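Local coordinates for hypothetical protein SMU.776 (Streptococcus mutans, PDB 2B78) that is of unproven function but probably acts as an S-adenosylmethionine-dependent methyltransferase, perhaps on RNA, at residues F121-S126 with A149-R154; D113-F118 with T193-D198; N145-Y150 with Y166-P171. All coordinates share one frame; numbering follows the deposited sequence.

Contact 1 of 3, residues F121-S126 with A149-R154; sequences FSWYNS and AYEKIR
Phe121 to Trp123 and Glu151 to Ile153 pair as neighbouring parallel strands, a worked case of how a sheet is knitted by backbone and finished by side chains. The backbone ladder comes first. Phe121 N donates to Tyr150 O, and Phe121 O accepts from Lys152 N over 2.7 Å; Lys152 O then takes Trp123 N, and Trp123 O takes Arg154 N at 2.8 Å.

The polar side-chain bond lies on the face shared by Phe121, Trp123, Glu151 and Ile153. Glu151 CG lies between backbone N and carbonyl carbon (chi1 70°), and an extended chi2 carries CD out to the indole. Indole NE1 of Trp123 donates to OE1 of Glu151 over 2.7 Å, reaching the anti lone pair, with ring and carboxylate planes 75° apart. OE1 also takes a salt bridge from Arg132, which would be expected to favour the ionised acid.

Apolar contacts complete that face. CD1 of Ile153 meets the indole edge 3.6 Å from Trp123 CD1, while Phe121 CB covers one indole face, offset toward the rim. Beyond the ladder, Tyr124 and Arg154 run side by side, with Arg154 CB over one face of the phenol ring. On the other side of the sheet, Ser122 OG lies 3.7 Å from Lys152 CB.

The pair sits inside a mixed sheet: strand 110-115 flanks 118-123, strand 162-165 flanks 148-153, and helix 126-130 packs against Trp123 and Ile153.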
loop_
_atom_site.group_PDB
_atom_site.type_symbol
_atom_site.label_atom_id
_atom_site.label_comp_id
_atom_site.label_asym_id
_atom_site.label_seq_id
_atom_site.Cartn_x
_atom_site.Cartn_y
_atom_site.Cartn_z
ATOM N N PHE A 121 -10.732 -7.065 -5.848
ATOM C CA PHE A 121 -10.808 -5.891 -6.706
ATOM C C PHE A 121 -11.021 -4.678 -5.817
ATOM O O PHE A 121 -11.756 -4.753 -4.825
ATOM C CB PHE A 121 -12.020 -5.986 -7.638
ATOM C CG PHE A 121 -11.849 -6.927 -8.792
ATOM C CD1 PHE A 121 -11.544 -6.443 -10.057
ATOM C CD2 PHE A 121 -12.014 -8.299 -8.624
ATOM C CE1 PHE A 121 -11.408 -7.311 -11.136
ATOM C CE2 PHE A 121 -11.879 -9.172 -9.703
ATOM C CZ PHE A 121 -11.576 -8.677 -10.956
ATOM N N SER A 122 -10.398 -3.562 -6.176
ATOM C CA SER A 122 -10.574 -2.328 -5.429
ATOM C C SER A 122 -10.884 -1.216 -6.414
ATOM O O SER A 122 -10.138 -0.985 -7.377
ATOM C CB SER A 122 -9.327 -1.989 -4.610
ATOM O OG SER A 122 -9.174 -2.908 -3.542
ATOM N N TRP A 123 -12.006 -0.544 -6.183
ATOM C CA TRP A 123 -12.444 0.552 -7.044
ATOM C C TRP A 123 -12.175 1.894 -6.350
ATOM O O TRP A 123 -12.753 2.183 -5.298
ATOM C CB TRP A 123 -13.941 0.408 -7.338
ATOM C CG TRP A 123 -14.352 -0.983 -7.739
ATOM C CD1 TRP A 123 -15.133 -1.842 -7.021
ATOM C CD2 TRP A 123 -13.968 -1.690 -8.929
ATOM N NE1 TRP A 123 -15.258 -3.039 -7.687
ATOM C CE2 TRP A 123 -14.557 -2.972 -8.861
ATOM C CE3 TRP A 123 -13.188 -1.361 -10.047
ATOM C CZ2 TRP A 123 -14.382 -3.933 -9.864
ATOM C CZ3 TRP A 123 -13.016 -2.316 -11.044
ATOM C CH2 TRP A 123 -13.614 -3.586 -10.947
ATOM N N TYR A 124 -11.324 2.720 -6.959
ATOM C CA TYR A 124 -10.954 4.009 -6.380
ATOM C C TYR A 124 -11.786 5.216 -6.806
ATOM O O TYR A 124 -11.593 6.315 -6.283
ATOM C CB TYR A 124 -9.469 4.296 -6.649
ATOM C CG TYR A 124 -8.538 3.368 -5.910
ATOM C CD1 TYR A 124 -8.508 2.007 -6.203
ATOM C CD2 TYR A 124 -7.692 3.847 -4.908
ATOM C CE1 TYR A 124 -7.659 1.142 -5.518
ATOM C CE2 TYR A 124 -6.835 2.984 -4.214
ATOM C CZ TYR A 124 -6.828 1.634 -4.530
ATOM O OH TYR A 124 -5.991 0.771 -3.863
ATOM N N ASN A 125 -12.700 5.029 -7.752
ATOM C CA ASN A 125 -13.545 6.135 -8.181
ATOM C C ASN A 125 -14.876 5.630 -8.738
ATOM O O ASN A 125 -14.994 4.467 -9.130
ATOM C CB ASN A 125 -12.804 7.022 -9.197
ATOM C CG ASN A 125 -12.459 6.299 -10.482
ATOM O OD1 ASN A 125 -13.340 5.953 -11.271
ATOM N ND2 ASN A 125 -11.161 6.078 -10.712
ATOM N N SER A 126 -15.881 6.498 -8.760
ATOM C CA SER A 126 -17.201 6.097 -9.237
ATOM C C SER A 126 -17.254 5.673 -10.698
ATOM O O SER A 126 -18.079 4.831 -11.076
ATOM C CB SER A 126 -18.216 7.216 -8.997
ATOM O OG SER A 126 -17.822 8.417 -9.630
ATOM N N ALA A 149 -14.104 -14.096 -5.913
ATOM C CA ALA A 149 -13.625 -12.722 -5.864
ATOM C C ALA A 149 -14.461 -11.827 -4.962
ATOM O O ALA A 149 -15.669 -12.038 -4.783
ATOM C CB ALA A 149 -13.595 -12.130 -7.275
ATOM N N TYR A 150 -13.792 -10.817 -4.412
ATOM C CA TYR A 150 -14.398 -9.826 -3.539
ATOM C C TYR A 150 -13.994 -8.458 -4.058
ATOM O O TYR A 150 -13.074 -8.347 -4.872
ATOM C CB TYR A 150 -13.893 -10.001 -2.113
ATOM C CG TYR A 150 -14.469 -11.213 -1.447
ATOM C CD1 TYR A 150 -15.614 -11.114 -0.647
ATOM C CD2 TYR A 150 -13.908 -12.469 -1.652
ATOM C CE1 TYR A 150 -16.184 -12.249 -0.071
ATOM C CE2 TYR A 150 -14.470 -13.606 -1.084
ATOM C CZ TYR A 150 -15.606 -13.488 -0.296
ATOM O OH TYR A 150 -16.167 -14.618 0.255
ATOM N N GLU A 151 -14.678 -7.423 -3.591
ATOM C CA GLU A 151 -14.372 -6.070 -4.025
ATOM C C GLU A 151 -14.448 -5.063 -2.883
ATOM O O GLU A 151 -15.249 -5.220 -1.965
ATOM C CB GLU A 151 -15.339 -5.644 -5.136
ATOM C CG GLU A 151 -16.780 -5.421 -4.661
ATOM C CD GLU A 151 -17.729 -5.095 -5.800
ATOM O OE1 GLU A 151 -17.270 -4.547 -6.822
ATOM O OE2 GLU A 151 -18.942 -5.377 -5.670
ATOM N N LYS A 152 -13.603 -4.035 -2.951
ATOM C CA LYS A 152 -13.598 -2.961 -1.957
ATOM C C LYS A 152 -13.974 -1.671 -2.679
ATOM O O LYS A 152 -13.492 -1.419 -3.782
ATOM C CB LYS A 152 -12.201 -2.767 -1.340
ATOM C CG LYS A 152 -11.614 -3.971 -0.618
ATOM C CD LYS A 152 -12.493 -4.422 0.533
ATOM C CE LYS A 152 -11.820 -5.527 1.331
ATOM N NZ LYS A 152 -12.706 -6.070 2.398
ATOM N N ILE A 153 -14.847 -0.871 -2.069
ATOM C CA ILE A 153 -15.242 0.419 -2.625
ATOM C C ILE A 153 -14.366 1.440 -1.900
ATOM O O ILE A 153 -14.498 1.629 -0.689
ATOM C CB ILE A 153 -16.723 0.733 -2.341
ATOM C CG1 ILE A 153 -17.610 -0.321 -2.991
ATOM C CG2 ILE A 153 -17.083 2.110 -2.866
ATOM C CD1 ILE A 153 -17.267 -0.601 -4.426
ATOM N N ARG A 154 -13.477 2.091 -2.643
ATOM C CA ARG A 154 -12.547 3.059 -2.063
ATOM C C ARG A 154 -12.853 4.511 -2.408
ATOM O O ARG A 154 -11.938 5.303 -2.634
ATOM C CB ARG A 154 -11.128 2.726 -2.521
ATOM C CG ARG A 154 -10.747 1.278 -2.306
ATOM C CD ARG A 154 -10.084 1.096 -0.971
ATOM N NE ARG A 154 -8.920 1.972 -0.874
ATOM C CZ ARG A 154 -7.915 1.788 -0.027
ATOM N NH1 ARG A 154 -7.931 0.752 0.802
ATOM N NH2 ARG A 154 -6.897 2.640 -0.010
#

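Contact 2 of 3, residues D113-F118 with T193-D198; sequences DCYGDF and TGIFLD
Tyr115 and Thr193 meet where a beta hairpin faces the loop leading into helix 200-210. The hairpin joins strands 110-115 and 118-123 through a type II' beta turn from Tyr115 to Phe118, closed by Tyr115 N to Phe118 O at 2.7 Å and by the longer return bond from Phe118 N to Tyr115 O. Gly116, at positive phi, occupies the second position of this turn. The loop 193-198 belongs to the part of the chain assigned to the S-adenosylmethionine-dependent methyltransferase family, and the side chain of Thr193 lies about 9 Å from that of Arg246, a residue seen to bind S-adenosylhomocysteine in a structure of this protein, although none is bound to this chain.

The contact illustrates how one long side chain can bridge two backbones that stay well apart: CA of Tyr115 and CA of Thr193 are 9.6 Å from each other. The tyrosine reaches across with its ring. Its CB already points toward the loop, and CG, anti to the carbonyl carbon (chi1 -81°), starts the ring in that direction. Around the distal half of the ring, three loop residues gather. CG2 of Ile195 comes to the ring edge, 4.1 Å from Tyr115 CE1, and CD1 of Leu197 approaches obliquely, 3.9 Å from Tyr115 CZ. Thr193 adds CG2, 3.6 Å from Tyr115 OH.

Ala96 of strand 96-101 and Val185 of strand 181-185 also touch the buried tyrosine. Asp113, two residues earlier, is salt-bridged to Arg98, and its OD1 lies only loosely against Leu197 CD1, at 4.4 Å. The phenol oxygen has a polar partner: Tyr115 OH and Thr193 OG1 share a hydrogen bond of 2.6 Å.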
loop_
_atom_site.group_PDB
_atom_site.type_symbol
_atom_site.label_atom_id
_atom_site.label_comp_id
_atom_site.label_asym_id
_atom_site.label_seq_id
_atom_site.Cartn_x
_atom_site.Cartn_y
_atom_site.Cartn_z
ATOM N N ASP A 113 -5.790 -7.632 -6.244
ATOM C CA ASP A 113 -4.833 -8.434 -5.502
ATOM C C ASP A 113 -5.271 -9.885 -5.506
ATOM O O ASP A 113 -6.456 -10.192 -5.639
ATOM C CB ASP A 113 -4.736 -7.957 -4.046
ATOM C CG ASP A 113 -4.219 -6.537 -3.925
ATOM O OD1 ASP A 113 -3.139 -6.252 -4.482
ATOM O OD2 ASP A 113 -4.884 -5.709 -3.261
ATOM N N CYS A 114 -4.311 -10.789 -5.389
ATOM C CA CYS A 114 -4.671 -12.180 -5.311
ATOM C C CYS A 114 -4.261 -12.617 -3.916
ATOM O O CYS A 114 -3.169 -12.279 -3.433
ATOM C CB CYS A 114 -3.967 -12.999 -6.394
ATOM S SG CYS A 114 -2.246 -13.372 -6.094
ATOM N N TYR A 115 -5.168 -13.324 -3.255
ATOM C CA TYR A 115 -4.951 -13.838 -1.916
ATOM C C TYR A 115 -5.227 -15.327 -1.975
ATOM O O TYR A 115 -6.348 -15.764 -1.730
ATOM C CB TYR A 115 -5.917 -13.178 -0.930
ATOM C CG TYR A 115 -5.501 -11.807 -0.443
ATOM C CD1 TYR A 115 -4.763 -11.661 0.738
ATOM C CD2 TYR A 115 -5.855 -10.654 -1.145
ATOM C CE1 TYR A 115 -4.394 -10.389 1.214
ATOM C CE2 TYR A 115 -5.485 -9.384 -0.681
ATOM C CZ TYR A 115 -4.761 -9.265 0.500
ATOM O OH TYR A 115 -4.440 -8.013 0.981
ATOM N N GLY A 116 -4.209 -16.114 -2.307
ATOM C CA GLY A 116 -4.418 -17.546 -2.396
ATOM C C GLY A 116 -5.292 -17.888 -3.588
ATOM O O GLY A 116 -4.947 -17.575 -4.730
ATOM N N ASP A 117 -6.433 -18.515 -3.325
ATOM C CA ASP A 117 -7.353 -18.905 -4.392
ATOM C C ASP A 117 -8.412 -17.859 -4.728
ATOM O O ASP A 117 -9.244 -18.076 -5.608
ATOM C CB ASP A 117 -8.050 -20.212 -4.026
ATOM C CG ASP A 117 -7.091 -21.381 -3.943
ATOM O OD1 ASP A 117 -6.354 -21.620 -4.928
ATOM O OD2 ASP A 117 -7.078 -22.061 -2.897
ATOM N N PHE A 118 -8.375 -16.725 -4.038
ATOM C CA PHE A 118 -9.348 -15.663 -4.255
ATOM C C PHE A 118 -8.701 -14.349 -4.681
ATOM O O PHE A 118 -7.526 -14.100 -4.402
ATOM C CB PHE A 118 -10.152 -15.450 -2.968
ATOM C CG PHE A 118 -10.956 -16.652 -2.557
ATOM C CD1 PHE A 118 -12.250 -16.838 -3.034
ATOM C CD2 PHE A 118 -10.402 -17.620 -1.721
ATOM C CE1 PHE A 118 -12.981 -17.976 -2.685
ATOM C CE2 PHE A 118 -11.126 -18.758 -1.369
ATOM C CZ PHE A 118 -12.415 -18.933 -1.854
ATOM N N THR A 193 -7.458 -5.857 4.792
ATOM C CA THR A 193 -7.434 -7.311 4.738
ATOM C C THR A 193 -6.605 -8.033 5.791
ATOM O O THR A 193 -6.454 -9.249 5.709
ATOM C CB THR A 193 -6.889 -7.758 3.393
ATOM O OG1 THR A 193 -5.503 -7.391 3.317
ATOM C CG2 THR A 193 -7.645 -7.094 2.269
ATOM N N GLY A 194 -6.041 -7.308 6.753
ATOM C CA GLY A 194 -5.236 -7.962 7.775
ATOM C C GLY A 194 -3.751 -7.848 7.493
ATOM O O GLY A 194 -2.920 -8.177 8.341
ATOM N N ILE A 195 -3.408 -7.409 6.288
ATOM C CA ILE A 195 -2.011 -7.249 5.928
ATOM C C ILE A 195 -1.867 -6.271 4.768
ATOM O O ILE A 195 -2.801 -6.081 3.971
ATOM C CB ILE A 195 -1.366 -8.613 5.547
ATOM C CG1 ILE A 195 0.156 -8.453 5.419
ATOM C CG2 ILE A 195 -1.912 -9.107 4.210
ATOM C CD1 ILE A 195 0.913 -9.780 5.336
ATOM N N PHE A 196 -0.716 -5.610 4.697
ATOM C CA PHE A 196 -0.446 -4.699 3.593
ATOM C C PHE A 196 0.650 -5.377 2.801
ATOM O O PHE A 196 1.808 -5.423 3.218
ATOM C CB PHE A 196 -0.009 -3.327 4.107
ATOM C CG PHE A 196 -1.166 -2.453 4.514
ATOM C CD1 PHE A 196 -1.873 -1.727 3.557
ATOM C CD2 PHE A 196 -1.598 -2.424 5.832
ATOM C CE1 PHE A 196 -3.003 -0.988 3.907
ATOM C CE2 PHE A 196 -2.728 -1.689 6.196
ATOM C CZ PHE A 196 -3.431 -0.970 5.228
ATOM N N LEU A 197 0.262 -5.927 1.658
ATOM C CA LEU A 197 1.183 -6.662 0.810
ATOM C C LEU A 197 2.366 -5.856 0.310
ATOM O O LEU A 197 3.427 -6.424 0.047
ATOM C CB LEU A 197 0.425 -7.267 -0.384
ATOM C CG LEU A 197 -0.700 -8.264 -0.045
ATOM C CD1 LEU A 197 -1.358 -8.743 -1.332
ATOM C CD2 LEU A 197 -0.141 -9.452 0.721
ATOM N N ASP A 198 2.202 -4.543 0.173
ATOM C CA ASP A 198 3.310 -3.731 -0.319
ATOM C C ASP A 198 4.534 -3.713 0.595
ATOM O O ASP A 198 5.619 -3.339 0.167
ATOM C CB ASP A 198 2.852 -2.291 -0.625
ATOM C CG ASP A 198 2.105 -1.642 0.528
ATOM O OD1 ASP A 198 2.540 -1.774 1.685
ATOM O OD2 ASP A 198 1.075 -0.980 0.261
#

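Contact 3 of 3, residues N145-Y150 with Y166-P171; sequences NFLGAY and YGQEAP
Tyr166 meets Ala149 with its CG between the backbone N and the carbonyl carbon (chi1 71°), the crowded position, and one face of its ring lies over the alanine methyl. Ala149 CB stands 3.5 Å from the centroid of the Tyr166 ring, only 12° off the ring normal, a CH-pi contact centred on the face. Glu169 instead bends at chi2 (-88°), which swings CD back toward Tyr150.

The backbones meet as a short antiparallel bridge at the edge of the sheet, where the chain leaves strand 162-165 and turns a corner at Tyr166. Ala149 and Tyr166 form the hydrogen-bonded pair: Ala149 N gives to Tyr166 O at 2.8 Å, and the longer return bond, Tyr166 N to Ala149 O, measures 3.3 Å with its donor well above the carbonyl plane. Next along, Gly148 faces Gly167 as a non-hydrogen-bonded pair with CA atoms 4.1 Å apart, and Gly148 CA makes a CA-H...O contact of 3.5 Å with Gln168 O. Gln168 N then bonds Leu147 O.

Past the corner, Tyr150 OH donates to Glu169 OE2 over 2.5 Å from above the carboxylate plane, the two side chains crossing at about a right angle. Tyr150 OH in turn accepts from Ala170 N at 2.7 Å, in the plane of the ring, and from a water that also reaches Ala170 O. Apolar packing adds Ala170 CB, 3.7 Å from Tyr150 CE2.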
loop_
_atom_site.group_PDB
_atom_site.type_symbol
_atom_site.label_atom_id
_atom_site.label_comp_id
_atom_site.label_asym_id
_atom_site.label_seq_id
_atom_site.Cartn_x
_atom_site.Cartn_y
_atom_site.Cartn_z
ATOM N N ASN A 145 -8.936 -19.295 -13.449
ATOM C CA ASN A 145 -8.795 -20.277 -12.382
ATOM C C ASN A 145 -8.962 -19.883 -10.910
ATOM O O ASN A 145 -8.728 -20.709 -10.022
ATOM C CB ASN A 145 -7.465 -21.016 -12.572
ATOM C CG ASN A 145 -7.329 -21.618 -13.967
ATOM O OD1 ASN A 145 -8.311 -22.067 -14.558
ATOM N ND2 ASN A 145 -6.108 -21.640 -14.493
ATOM N N PHE A 146 -9.345 -18.644 -10.629
ATOM C CA PHE A 146 -9.544 -18.263 -9.235
ATOM C C PHE A 146 -10.888 -18.834 -8.786
ATOM O O PHE A 146 -11.813 -18.948 -9.587
ATOM C CB PHE A 146 -9.514 -16.742 -9.082
ATOM C CG PHE A 146 -8.124 -16.174 -9.064
ATOM C CD1 PHE A 146 -7.263 -16.447 -8.003
ATOM C CD2 PHE A 146 -7.665 -15.389 -10.108
ATOM C CE1 PHE A 146 -5.968 -15.946 -7.988
ATOM C CE2 PHE A 146 -6.368 -14.883 -10.100
ATOM C CZ PHE A 146 -5.522 -15.163 -9.039
ATOM N N LEU A 147 -10.991 -19.197 -7.512
ATOM C CA LEU A 147 -12.225 -19.778 -6.985
ATOM C C LEU A 147 -13.326 -18.757 -6.721
ATOM O O LEU A 147 -14.519 -19.076 -6.802
ATOM C CB LEU A 147 -11.930 -20.533 -5.688
ATOM C CG LEU A 147 -10.843 -21.606 -5.726
ATOM C CD1 LEU A 147 -10.747 -22.239 -4.352
ATOM C CD2 LEU A 147 -11.162 -22.657 -6.783
ATOM N N GLY A 148 -12.929 -17.533 -6.393
ATOM C CA GLY A 148 -13.902 -16.498 -6.107
ATOM C C GLY A 148 -13.271 -15.126 -6.058
ATOM O O GLY A 148 -12.046 -15.000 -6.145
ATOM N N ALA A 149 -14.104 -14.096 -5.913
ATOM C CA ALA A 149 -13.625 -12.722 -5.864
ATOM C C ALA A 149 -14.461 -11.827 -4.962
ATOM O O ALA A 149 -15.669 -12.038 -4.783
ATOM C CB ALA A 149 -13.595 -12.130 -7.275
ATOM N N TYR A 150 -13.792 -10.817 -4.412
ATOM C CA TYR A 150 -14.398 -9.826 -3.539
ATOM C C TYR A 150 -13.994 -8.458 -4.058
ATOM O O TYR A 150 -13.074 -8.347 -4.872
ATOM C CB TYR A 150 -13.893 -10.001 -2.113
ATOM C CG TYR A 150 -14.469 -11.213 -1.447
ATOM C CD1 TYR A 150 -15.614 -11.114 -0.647
ATOM C CD2 TYR A 150 -13.908 -12.469 -1.652
ATOM C CE1 TYR A 150 -16.184 -12.249 -0.071
ATOM C CE2 TYR A 150 -14.470 -13.606 -1.084
ATOM C CZ TYR A 150 -15.606 -13.488 -0.296
ATOM O OH TYR A 150 -16.167 -14.618 0.255
ATOM N N TYR A 166 -17.844 -12.469 -7.198
ATOM C CA TYR A 166 -18.212 -13.588 -8.062
ATOM C C TYR A 166 -17.593 -14.890 -7.590
ATOM O O TYR A 166 -16.663 -14.885 -6.785
ATOM C CB TYR A 166 -17.828 -13.311 -9.529
ATOM C CG TYR A 166 -16.342 -13.319 -9.870
ATOM C CD1 TYR A 166 -15.581 -14.482 -9.766
ATOM C CD2 TYR A 166 -15.711 -12.163 -10.335
ATOM C CE1 TYR A 166 -14.230 -14.498 -10.120
ATOM C CE2 TYR A 166 -14.358 -12.169 -10.691
ATOM C CZ TYR A 166 -13.629 -13.344 -10.580
ATOM O OH TYR A 166 -12.308 -13.366 -10.943
ATOM N N GLY A 167 -18.122 -16.007 -8.082
ATOM C CA GLY A 167 -17.590 -17.305 -7.704
ATOM C C GLY A 167 -17.906 -17.776 -6.296
ATOM O O GLY A 167 -18.912 -17.389 -5.702
ATOM N N GLN A 168 -17.036 -18.633 -5.767
ATOM C CA GLN A 168 -17.200 -19.182 -4.425
ATOM C C GLN A 168 -16.924 -18.142 -3.350
ATOM O O GLN A 168 -16.288 -17.119 -3.606
ATOM C CB GLN A 168 -16.243 -20.358 -4.206
ATOM C CG GLN A 168 -16.656 -21.681 -4.834
ATOM C CD GLN A 168 -15.556 -22.729 -4.727
ATOM O OE1 GLN A 168 -14.928 -22.884 -3.679
ATOM N NE2 GLN A 168 -15.319 -23.451 -5.814
ATOM N N GLU A 169 -17.415 -18.407 -2.144
ATOM C CA GLU A 169 -17.180 -17.518 -1.016
ATOM C C GLU A 169 -15.905 -18.031 -0.360
ATOM O O GLU A 169 -15.577 -19.214 -0.470
ATOM C CB GLU A 169 -18.339 -17.595 -0.012
ATOM C CG GLU A 169 -19.587 -16.823 -0.403
ATOM C CD GLU A 169 -19.571 -15.375 0.063
ATOM O OE1 GLU A 169 -20.513 -14.635 -0.294
ATOM O OE2 GLU A 169 -18.628 -14.968 0.789
ATOM N N ALA A 170 -15.183 -17.142 0.314
ATOM C CA ALA A 170 -13.950 -17.512 0.991
ATOM C C ALA A 170 -14.217 -17.584 2.486
ATOM O O ALA A 170 -15.177 -16.994 2.975
ATOM C CB ALA A 170 -12.865 -16.463 0.712
ATOM N N PRO A 171 -13.386 -18.328 3.232
ATOM C CA PRO A 171 -13.624 -18.392 4.675
ATOM C C PRO A 171 -13.488 -16.956 5.164
ATOM O O PRO A 171 -12.719 -16.187 4.583
ATOM C CB PRO A 171 -12.483 -19.278 5.172
ATOM C CG PRO A 171 -12.256 -20.206 4.018
ATOM C CD PRO A 171 -12.318 -19.262 2.830
HETATM O O HOH W 1 -15.596 -14.091 3.057
#

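All three contacts reach one mixed sheet of strands 96-101, 110-115, 118-123, 148-153 and 162-165. Their centres lie 13 to 15 Å apart. Contact 1 joins two of its inner strands; contact 3 carries strand 148-153 on to the turn after the edge strand and shares Ala149 and Tyr150 with contact 1, while Phe121 CE2 touches Tyr166 CE2. Contact 2 leaves the sheet for the loop before helix 200-210. Along the chain, contacts 1 and 3 are both nested inside the loop that contact 2 closes, and Phe118 packs on Gly148 and Glu169. Contact 2 thus ties the sheet to the loop that leads into helix 200-210.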